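Local coordinates for chromosome partition protein Smc (Pyrococcus yayanosii, PDB 5XEI) that is probably required for chromosome condensation and partitioning, working as a homodimeric, DNA-binding ATPase whose two heads sit at the ends of long coiled-coil arms, at residues A174-E177 with K178-E182; E330-Y333 with L334-S338; S338-E341 with K342-E346; E352-N355 with E356-E360. All coordinates share one frame; numbering follows the deposited sequence.

In the fold
All four contacts lie on the coiled-coil arm that leaves the Smc head, away from the predicted ATP-binding residues. Contact 1 belongs to helix 170-246; contacts 2, 3 and 4 follow one another along helix 321-383, which runs antiparallel to it. Contacts 2 and 3 share Ser338, their centres about 12 Å apart, and the centre of contact 4 is about 21 Å beyond that of contact 3. Contacts 1 and 4 meet across the helix pair: Ala179 CB packs 3.6 Å from Ile354 CG1, and Lys176 NZ makes a long, weak ion pair with Glu358 OE2. The nearest atoms of contacts 1 and 2 remain about 16 Å apart.

Contact 1 (A174-E177 with K178-E182); sequences AKKE and KALEE
Lys176 sets CG opposite its backbone N (chi1 174°) and runs on fully extended, which lays its side chain alongside that of Leu180, one turn later, both pointing the same way off the helix. The touch is made along the lysine stem: CE comes 3.8 Å from CD1 of Leu180, and CG, nearer the backbone, 4.2 Å from the same methyl. The backbone beneath closes the turn, with the N-H of Leu180 bound to the carbonyl O of Lys176 at 2.8 Å.

Glu177 behaves differently. Its CG sits between the backbone N and the carbonyl carbon (chi1 71°), and a second bend at chi2 folds the carboxylate back over the start of the next residue, so that OE1 lies 3.3 Å from CA of Lys178. Glu177 is tied to the following turn through the main chain, Glu181 N to Glu177 O at 2.9 Å. The bond from Ala179 N to Lys175 O is of the same length, whereas that from Lys178 N to Ala174 O is weak.

Lys176, Ala179 and Leu180 turn to helix 321-383, where Ile354 and Ile357 receive them; Lys176 also has a weak ion partner there in Glu358. The contact therefore divides the lysine's chemistry: its aliphatic stem packs with leucine and isoleucine, while its ammonium group lies near enough to Glu358 of the other helix for a weak charge attraction, probably a modest contribution.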
loop_
_atom_site.group_PDB
_atom_site.type_symbol
_atom_site.label_atom_id
_atom_site.label_comp_id
_atom_site.label_asym_id
_atom_site.label_seq_id
_atom_site.Cartn_x
_atom_site.Cartn_y
_atom_site.Cartn_z
ATOM N N ALA A 174 2.985 0.001 -4.658
ATOM C CA ALA A 174 3.536 -0.580 -3.436
ATOM C C ALA A 174 4.465 0.400 -2.721
ATOM O O ALA A 174 4.382 0.565 -1.500
ATOM C CB ALA A 174 4.271 -1.879 -3.754
ATOM N N LYS A 175 5.374 1.053 -3.457
ATOM C CA LYS A 175 6.228 2.056 -2.822
ATOM C C LYS A 175 5.392 3.185 -2.235
ATOM O O LYS A 175 5.479 3.483 -1.040
ATOM C CB LYS A 175 7.254 2.604 -3.810
ATOM C CG LYS A 175 8.377 1.637 -4.111
ATOM C CD LYS A 175 9.525 2.347 -4.812
ATOM C CE LYS A 175 10.738 1.431 -4.893
ATOM N NZ LYS A 175 11.912 2.113 -5.497
ATOM N N LYS A 176 4.545 3.803 -3.059
ATOM C CA LYS A 176 3.663 4.847 -2.554
ATOM C C LYS A 176 2.978 4.444 -1.249
ATOM O O LYS A 176 2.875 5.257 -0.326
ATOM C CB LYS A 176 2.612 5.220 -3.599
ATOM C CG LYS A 176 1.574 6.217 -3.053
ATOM C CD LYS A 176 0.488 6.548 -4.062
ATOM C CE LYS A 176 -0.419 7.639 -3.534
ATOM N NZ LYS A 176 -1.448 8.014 -4.536
ATOM N N GLU A 177 2.518 3.195 -1.131
ATOM C CA GLU A 177 1.733 2.854 0.052
ATOM C C GLU A 177 2.597 2.859 1.310
ATOM O O GLU A 177 2.155 3.339 2.361
ATOM C CB GLU A 177 0.999 1.512 -0.117
ATOM C CG GLU A 177 1.848 0.216 -0.097
ATOM C CD GLU A 177 2.271 -0.312 1.303
ATOM O OE1 GLU A 177 2.054 0.363 2.334
ATOM O OE2 GLU A 177 2.851 -1.423 1.359
ATOM N N LYS A 178 3.829 2.330 1.237
ATOM C CA LYS A 178 4.694 2.422 2.414
ATOM C C LYS A 178 5.103 3.867 2.680
ATOM O O LYS A 178 5.303 4.253 3.835
ATOM C CB LYS A 178 5.927 1.520 2.277
ATOM C CG LYS A 178 6.947 1.708 3.425
ATOM C CD LYS A 178 8.001 0.580 3.546
ATOM C CE LYS A 178 7.832 -0.237 4.854
ATOM N NZ LYS A 178 8.932 -1.226 5.116
ATOM N N ALA A 179 5.210 4.686 1.640
ATOM C CA ALA A 179 5.456 6.101 1.867
ATOM C C ALA A 179 4.300 6.736 2.619
ATOM O O ALA A 179 4.508 7.572 3.504
ATOM C CB ALA A 179 5.689 6.819 0.539
ATOM N N LEU A 180 3.069 6.362 2.273
ATOM C CA LEU A 180 1.928 6.930 2.972
ATOM C C LEU A 180 1.805 6.359 4.380
ATOM O O LEU A 180 1.292 7.031 5.279
ATOM C CB LEU A 180 0.644 6.698 2.179
ATOM C CG LEU A 180 0.311 7.615 1.001
ATOM C CD1 LEU A 180 -0.852 7.060 0.239
ATOM C CD2 LEU A 180 -0.031 8.999 1.445
ATOM N N GLU A 181 2.263 5.129 4.595
ATOM C CA GLU A 181 2.333 4.626 5.958
ATOM C C GLU A 181 3.252 5.515 6.789
ATOM O O GLU A 181 2.842 6.070 7.813
ATOM C CB GLU A 181 2.790 3.161 5.955
ATOM C CG GLU A 181 3.653 2.732 7.140
ATOM C CD GLU A 181 2.879 2.583 8.455
ATOM O OE1 GLU A 181 1.627 2.500 8.416
ATOM O OE2 GLU A 181 3.537 2.544 9.530
ATOM N N GLU A 182 4.472 5.735 6.312
ATOM C CA GLU A 182 5.418 6.545 7.069
ATOM C C GLU A 182 4.934 7.975 7.229
ATOM O O GLU A 182 5.153 8.588 8.276
ATOM C CB GLU A 182 6.781 6.494 6.399
ATOM C CG GLU A 182 7.325 5.072 6.425
ATOM C CD GLU A 182 8.476 4.854 5.471
ATOM O OE1 GLU A 182 9.014 3.725 5.447
ATOM O OE2 GLU A 182 8.841 5.804 4.744
#

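Contact 2 (E330-Y333 with L334-S338); sequences ERRY and LELKS
Tyr333 and Lys337, one helical turn apart, meet at an oblique angle on the flank of the helix. Tyr333 throws its ring away from the backbone N (chi1 -171°), and Lys337, bent at both chi2 and chi3, curls back so that its CD lies over one face of that ring, 4.0 Å from CZ. The ammonium group goes on past the ring to the phenol, where NZ donates a weak hydrogen bond to OH of Tyr333 at 3.3 Å. Underneath, Lys337 N is joined to Tyr333 O by a bond of 3.1 Å.

This turn belongs to the coiled coil of the Smc arm: Tyr333 packs on Lys201 and Leu204 of helix 170-246, and Arg332 on Val200, in an antiparallel pairing. An alanine in place of Tyr333 would probably leave the bent stem of Lys337 without the ring face it lies on, its ammonium without this hydroxyl, and Leu204 with less cover.

Leu334 is met by Glu330 from the preceding turn. The glutamate, bent at chi2, swings OE1 to within 4.2 Å of CG of Leu334, a contact of a carboxylate oxygen with aliphatic carbon, van der Waals in kind. Leu334 N binds Glu330 O at 2.8 Å, in a nearly straight bond (N-H...O 169°). Leu336, bonded through its N to Arg332 O at 3.0 Å, packs its CG against that same carbonyl oxygen.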
loop_
_atom_site.group_PDB
_atom_site.type_symbol
_atom_site.label_atom_id
_atom_site.label_comp_id
_atom_site.label_asym_id
_atom_site.label_seq_id
_atom_site.Cartn_x
_atom_site.Cartn_y
_atom_site.Cartn_z
ATOM N N GLU A 330 12.771 23.222 31.260
ATOM C CA GLU A 330 13.172 24.029 30.123
ATOM C C GLU A 330 13.942 23.202 29.085
ATOM O O GLU A 330 13.671 23.297 27.881
ATOM C CB GLU A 330 13.980 25.226 30.597
ATOM C CG GLU A 330 14.533 25.952 29.433
ATOM C CD GLU A 330 13.660 27.119 29.087
ATOM O OE1 GLU A 330 13.578 27.440 27.894
ATOM O OE2 GLU A 330 13.049 27.697 30.003
ATOM N N ARG A 331 14.902 22.380 29.530
ATOM C CA ARG A 331 15.576 21.487 28.588
ATOM C C ARG A 331 14.571 20.636 27.831
ATOM O O ARG A 331 14.668 20.496 26.607
ATOM C CB ARG A 331 16.605 20.595 29.294
ATOM C CG ARG A 331 17.659 21.355 30.064
ATOM C CD ARG A 331 18.814 20.470 30.544
ATOM N NE ARG A 331 19.064 20.687 31.968
ATOM C CZ ARG A 331 20.020 21.479 32.454
ATOM N NH1 ARG A 331 20.160 21.612 33.772
ATOM N NH2 ARG A 331 20.828 22.151 31.630
ATOM N N ARG A 332 13.582 20.086 28.529
ATOM C CA ARG A 332 12.551 19.318 27.841
ATOM C C ARG A 332 11.799 20.196 26.845
ATOM O O ARG A 332 11.499 19.771 25.722
ATOM C CB ARG A 332 11.591 18.700 28.856
ATOM C CG ARG A 332 10.707 17.637 28.258
ATOM C CD ARG A 332 9.663 17.128 29.223
ATOM N NE ARG A 332 8.679 16.320 28.500
ATOM C CZ ARG A 332 7.468 16.005 28.966
ATOM N NH1 ARG A 332 7.071 16.418 30.168
ATOM N NH2 ARG A 332 6.651 15.271 28.228
ATOM N N TYR A 333 11.526 21.441 27.224
ATOM C CA TYR A 333 10.854 22.359 26.318
ATOM C C TYR A 333 11.672 22.564 25.057
ATOM O O TYR A 333 11.205 22.289 23.949
ATOM C CB TYR A 333 10.608 23.683 27.018
ATOM C CG TYR A 333 9.739 24.621 26.242
ATOM C CD1 TYR A 333 8.416 24.300 25.966
ATOM C CD2 TYR A 333 10.224 25.845 25.810
ATOM C CE1 TYR A 333 7.604 25.166 25.255
ATOM C CE2 TYR A 333 9.423 26.718 25.110
ATOM C CZ TYR A 333 8.115 26.375 24.837
ATOM O OH TYR A 333 7.326 27.249 24.132
ATOM N N LEU A 334 12.918 23.028 25.211
ATOM C CA LEU A 334 13.751 23.292 24.043
ATOM C C LEU A 334 13.982 22.039 23.213
ATOM O O LEU A 334 14.268 22.143 22.010
ATOM C CB LEU A 334 15.093 23.900 24.452
ATOM C CG LEU A 334 15.066 25.425 24.547
ATOM C CD1 LEU A 334 16.419 25.983 24.885
ATOM C CD2 LEU A 334 14.535 26.064 23.267
ATOM N N GLU A 335 13.830 20.859 23.803
ATOM C CA GLU A 335 14.078 19.709 22.963
ATOM C C GLU A 335 12.853 19.291 22.188
ATOM O O GLU A 335 12.974 18.836 21.049
ATOM C CB GLU A 335 14.591 18.556 23.788
ATOM C CG GLU A 335 16.068 18.568 23.800
ATOM C CD GLU A 335 16.624 17.352 24.463
ATOM O OE1 GLU A 335 16.163 16.225 24.136
ATOM O OE2 GLU A 335 17.510 17.544 25.331
ATOM N N LEU A 336 11.673 19.432 22.784
ATOM C CA LEU A 336 10.453 19.229 22.015
ATOM C C LEU A 336 10.376 20.198 20.829
ATOM O O LEU A 336 9.983 19.800 19.729
ATOM C CB LEU A 336 9.242 19.371 22.928
ATOM C CG LEU A 336 9.022 18.318 24.000
ATOM C CD1 LEU A 336 7.823 18.722 24.846
ATOM C CD2 LEU A 336 8.780 16.953 23.364
ATOM N N LYS A 337 10.752 21.471 21.028
ATOM C CA LYS A 337 10.818 22.399 19.908
ATOM C C LYS A 337 11.855 21.952 18.893
ATOM O O LYS A 337 11.747 22.278 17.703
ATOM C CB LYS A 337 11.156 23.815 20.380
ATOM C CG LYS A 337 10.353 24.291 21.556
ATOM C CD LYS A 337 9.256 25.270 21.173
ATOM C CE LYS A 337 9.745 26.712 21.125
ATOM N NZ LYS A 337 8.555 27.637 21.090
ATOM N N SER A 338 12.876 21.224 19.342
ATOM C CA SER A 338 13.851 20.719 18.391
ATOM C C SER A 338 13.286 19.537 17.635
ATOM O O SER A 338 13.338 19.496 16.409
ATOM C CB SER A 338 15.140 20.319 19.096
ATOM O OG SER A 338 16.031 19.755 18.150
#

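Contact 3 (S338-E341 with K342-E346); sequences SKRE and KLEAE
Lys342 curls back over the preceding turn onto Ser338. With bends at chi2 and chi4, the lysine lays its methylenes along the serine: CG lies against the carbonyl O of Ser338, and CE comes 3.6 Å from OG. The hydroxyl is turned opposite its own backbone N (chi1 176°), which places it beside the end of the lysine chain, although this is an approach to carbon. Lys342 N also binds Ser338 O, at 3.2 Å.

Leu343 follows, its N held by Lys339 O at 2.7 Å in an almost straight bond. Its CD1 lies 4.0 Å from CG of Lys339, so leucine methyl and lysine stem meet through carbon.

Glu344, extended beyond CG, runs beside Glu341 and points the same way. Its OE2 stands 4.0 Å from OE2 of Glu341, with the two carboxylates turned 58° against each other. Such a pair of like charges would be expected to repel; Arg340 may temper this, since its NE makes a salt bridge of 3.6 Å to Glu341 OE1, while its NH2 is salt-bridged to Asp194. Ala345 then closes the turn with a bond of 2.9 Å from its N to Glu341 O.

Arg340 touches Val193 and Ile197, Leu343 touches Leu190, and Glu346 touches Ala186 of helix 170-246, partners whose numbers fall as these rise, so the two helices run antiparallel, consistent with the coiled-coil arms of SMC proteins.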
loop_
_atom_site.group_PDB
_atom_site.type_symbol
_atom_site.label_atom_id
_atom_site.label_comp_id
_atom_site.label_asym_id
_atom_site.label_seq_id
_atom_site.Cartn_x
_atom_site.Cartn_y
_atom_site.Cartn_z
ATOM N N SER A 338 12.876 21.224 19.342
ATOM C CA SER A 338 13.851 20.719 18.391
ATOM C C SER A 338 13.286 19.537 17.635
ATOM O O SER A 338 13.338 19.496 16.409
ATOM C CB SER A 338 15.140 20.319 19.096
ATOM O OG SER A 338 16.031 19.755 18.150
ATOM N N LYS A 339 12.732 18.575 18.360
ATOM C CA LYS A 339 12.134 17.404 17.734
ATOM C C LYS A 339 11.056 17.801 16.721
ATOM O O LYS A 339 11.082 17.353 15.565
ATOM C CB LYS A 339 11.577 16.502 18.832
ATOM C CG LYS A 339 10.777 15.315 18.375
ATOM C CD LYS A 339 11.461 14.019 18.813
ATOM C CE LYS A 339 10.458 12.862 18.918
ATOM N NZ LYS A 339 11.098 11.524 19.117
ATOM N N ARG A 340 10.113 18.662 17.129
ATOM C CA ARG A 340 9.062 19.101 16.216
ATOM C C ARG A 340 9.631 19.488 14.856
ATOM O O ARG A 340 9.225 18.933 13.833
ATOM C CB ARG A 340 8.264 20.268 16.809
ATOM C CG ARG A 340 7.322 20.932 15.789
ATOM C CD ARG A 340 6.227 21.762 16.440
ATOM N NE ARG A 340 6.737 23.019 16.988
ATOM C CZ ARG A 340 6.100 23.759 17.900
ATOM N NH1 ARG A 340 6.648 24.893 18.351
ATOM N NH2 ARG A 340 4.922 23.353 18.378
ATOM N N GLU A 341 10.604 20.402 14.825
ATOM C CA GLU A 341 11.112 20.869 13.538
ATOM C C GLU A 341 11.720 19.735 12.733
ATOM O O GLU A 341 11.572 19.698 11.505
ATOM C CB GLU A 341 12.133 22.000 13.718
ATOM C CG GLU A 341 11.500 23.301 14.241
ATOM C CD GLU A 341 10.118 23.590 13.629
ATOM O OE1 GLU A 341 9.107 23.584 14.380
ATOM O OE2 GLU A 341 10.058 23.832 12.399
ATOM N N LYS A 342 12.394 18.785 13.390
ATOM C CA LYS A 342 12.930 17.662 12.623
ATOM C C LYS A 342 11.809 16.756 12.131
ATOM O O LYS A 342 11.836 16.310 10.979
ATOM C CB LYS A 342 13.965 16.865 13.427
ATOM C CG LYS A 342 14.805 17.694 14.375
ATOM C CD LYS A 342 15.774 18.601 13.622
ATOM C CE LYS A 342 16.554 19.525 14.549
ATOM N NZ LYS A 342 15.980 20.890 14.521
ATOM N N LEU A 343 10.803 16.497 12.971
ATOM C CA LEU A 343 9.622 15.784 12.491
ATOM C C LEU A 343 9.002 16.499 11.302
ATOM O O LEU A 343 8.694 15.880 10.277
ATOM C CB LEU A 343 8.598 15.639 13.607
ATOM C CG LEU A 343 8.750 14.397 14.467
ATOM C CD1 LEU A 343 7.860 14.529 15.703
ATOM C CD2 LEU A 343 8.356 13.199 13.645
ATOM N N GLU A 344 8.849 17.814 11.398
ATOM C CA GLU A 344 8.137 18.523 10.356
ATOM C C GLU A 344 8.936 18.523 9.064
ATOM O O GLU A 344 8.374 18.410 7.971
ATOM C CB GLU A 344 7.809 19.938 10.813
ATOM C CG GLU A 344 6.783 20.573 9.926
ATOM C CD GLU A 344 6.218 21.850 10.504
ATOM O OE1 GLU A 344 5.503 22.567 9.756
ATOM O OE2 GLU A 344 6.485 22.127 11.699
ATOM N N ALA A 345 10.256 18.620 9.168
ATOM C CA ALA A 345 11.065 18.472 7.964
ATOM C C ALA A 345 10.961 17.057 7.412
ATOM O O ALA A 345 10.774 16.868 6.205
ATOM C CB ALA A 345 12.516 18.843 8.249
ATOM N N GLU A 346 11.039 16.048 8.276
ATOM C CA GLU A 346 10.866 14.678 7.821
ATOM C C GLU A 346 9.540 14.513 7.076
ATOM O O GLU A 346 9.475 13.840 6.038
ATOM C CB GLU A 346 10.962 13.731 9.017
ATOM C CG GLU A 346 10.220 12.399 8.863
ATOM C CD GLU A 346 10.058 11.654 10.196
ATOM O OE1 GLU A 346 8.968 11.071 10.443
ATOM O OE2 GLU A 346 11.020 11.662 11.001
#

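Contact 4 (E352-N355 with E356-E360)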
loop_
_atom_site.group_PDB
_atom_site.type_symbol
_atom_site.label_atom_id
_atom_site.label_comp_id
_atom_site.label_asym_id
_atom_site.label_seq_id
_atom_site.Cartn_x
_atom_site.Cartn_y
_atom_site.Cartn_z
ATOM N N GLU A 352 7.439 15.107 -0.602
ATOM C CA GLU A 352 8.100 15.253 -1.886
ATOM C C GLU A 352 8.283 13.905 -2.562
ATOM O O GLU A 352 8.027 13.766 -3.762
ATOM C CB GLU A 352 9.437 15.961 -1.694
ATOM C CG GLU A 352 9.270 17.408 -1.212
ATOM C CD GLU A 352 10.582 18.170 -1.078
ATOM O OE1 GLU A 352 11.596 17.582 -0.633
ATOM O OE2 GLU A 352 10.587 19.376 -1.407
ATOM N N PHE A 353 8.688 12.897 -1.795
ATOM C CA PHE A 353 8.872 11.552 -2.329
ATOM C C PHE A 353 7.561 10.985 -2.871
ATOM O O PHE A 353 7.519 10.428 -3.977
ATOM C CB PHE A 353 9.449 10.667 -1.222
ATOM C CG PHE A 353 9.720 9.248 -1.628
ATOM C CD1 PHE A 353 10.898 8.908 -2.270
ATOM C CD2 PHE A 353 8.805 8.244 -1.335
ATOM C CE1 PHE A 353 11.152 7.591 -2.633
ATOM C CE2 PHE A 353 9.048 6.927 -1.701
ATOM C CZ PHE A 353 10.225 6.599 -2.349
ATOM N N ILE A 354 6.474 11.116 -2.105
ATOM C CA ILE A 354 5.179 10.629 -2.571
ATOM C C ILE A 354 4.773 11.320 -3.863
ATOM O O ILE A 354 4.109 10.723 -4.722
ATOM C CB ILE A 354 4.109 10.818 -1.479
ATOM C CG1 ILE A 354 4.530 10.132 -0.190
ATOM C CG2 ILE A 354 2.797 10.231 -1.920
ATOM C CD1 ILE A 354 3.391 9.964 0.791
ATOM N N ASN A 355 5.156 12.578 -4.031
ATOM C CA ASN A 355 4.876 13.234 -5.298
ATOM C C ASN A 355 5.772 12.720 -6.412
ATOM O O ASN A 355 5.345 12.661 -7.564
ATOM C CB ASN A 355 5.010 14.736 -5.141
ATOM C CG ASN A 355 3.947 15.293 -4.258
ATOM O OD1 ASN A 355 4.220 16.055 -3.340
ATOM N ND2 ASN A 355 2.713 14.875 -4.496
ATOM N N GLU A 356 7.006 12.337 -6.097
ATOM C CA GLU A 356 7.846 11.720 -7.111
ATOM C C GLU A 356 7.241 10.417 -7.600
ATOM O O GLU A 356 7.266 10.124 -8.803
ATOM C CB GLU A 356 9.244 11.485 -6.562
ATOM C CG GLU A 356 10.120 12.699 -6.722
ATOM C CD GLU A 356 10.183 13.149 -8.179
ATOM O OE1 GLU A 356 9.998 14.366 -8.430
ATOM O OE2 GLU A 356 10.412 12.286 -9.069
ATOM N N ILE A 357 6.674 9.629 -6.683
ATOM C CA ILE A 357 6.117 8.340 -7.067
ATOM C C ILE A 357 4.951 8.526 -8.032
ATOM O O ILE A 357 4.908 7.907 -9.105
ATOM C CB ILE A 357 5.702 7.547 -5.820
ATOM C CG1 ILE A 357 6.941 7.023 -5.102
ATOM C CG2 ILE A 357 4.847 6.376 -6.220
ATOM C CD1 ILE A 357 7.574 5.830 -5.783
ATOM N N GLU A 358 3.987 9.380 -7.670
ATOM C CA GLU A 358 2.807 9.531 -8.516
ATOM C C GLU A 358 3.201 9.941 -9.922
ATOM O O GLU A 358 2.660 9.419 -10.904
ATOM C CB GLU A 358 1.842 10.554 -7.934
ATOM C CG GLU A 358 1.372 10.232 -6.549
ATOM C CD GLU A 358 0.782 11.451 -5.839
ATOM O OE1 GLU A 358 1.132 12.596 -6.238
ATOM O OE2 GLU A 358 -0.006 11.263 -4.872
ATOM N N LYS A 359 4.163 10.855 -10.042
ATOM C CA LYS A 359 4.556 11.320 -11.356
ATOM C C LYS A 359 5.343 10.260 -12.120
ATOM O O LYS A 359 5.142 10.102 -13.326
ATOM C CB LYS A 359 5.332 12.627 -11.226
ATOM C CG LYS A 359 4.598 13.651 -10.368
ATOM C CD LYS A 359 3.158 13.918 -10.889
ATOM C CE LYS A 359 2.530 15.183 -10.259
ATOM N NZ LYS A 359 2.862 15.303 -8.782
ATOM N N GLU A 360 6.203 9.496 -11.451
ATOM C CA GLU A 360 6.780 8.329 -12.110
ATOM C C GLU A 360 5.687 7.376 -12.584
ATOM O O GLU A 360 5.648 6.989 -13.758
ATOM C CB GLU A 360 7.726 7.608 -11.164
ATOM C CG GLU A 360 8.970 8.375 -10.848
ATOM C CD GLU A 360 9.816 7.657 -9.824
ATOM O OE1 GLU A 360 10.446 6.624 -10.150
ATOM O OE2 GLU A 360 9.815 8.105 -8.667
#
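Asn355 and Glu358 lie side by side, pointing the same way, and are joined by a side-chain hydrogen bond. ND2 of Asn355 donates to OE1 of Glu358 at 3.3 Å. The acceptor lies close to the amide plane, but the donor comes in from above the carboxylate, 44° out of its plane, the two flat groups being turned 60° against each other. The other carboxylate oxygen, OE2, approaches CG2 of Ile354 at 4.2 Å. On another side of the helix Phe353 and Ile357 make an apolar contact, ring atom CE2 lying 4.0 Å from CG1 of the isoleucine.

Behind these stands the main chain. Glu358 N is bonded to Ile354 O at 3.2 Å, and its CG, placed away from the carbonyl carbon (chi1 -58°), lies close to that same oxygen; this torsion and the extended chain beyond CG bring the carboxylate beside Asn355. Ile357 N binds Phe353 O at 2.9 Å, keeping the two residues one turn apart. Lys359, bent at chi2 and chi4, lays its CG against Asn355 O.

An alanine at Glu358 would probably leave the Asn355 amide without this acceptor, free to turn, and deprive Lys176 of its weak ion partner.

On the inner side of the helix, the buried Ile354 and Ile357 face helix 170-246, and Glu360 lies on Tyr172 of that helix, the antiparallel partner of helix 321-383 in the arm.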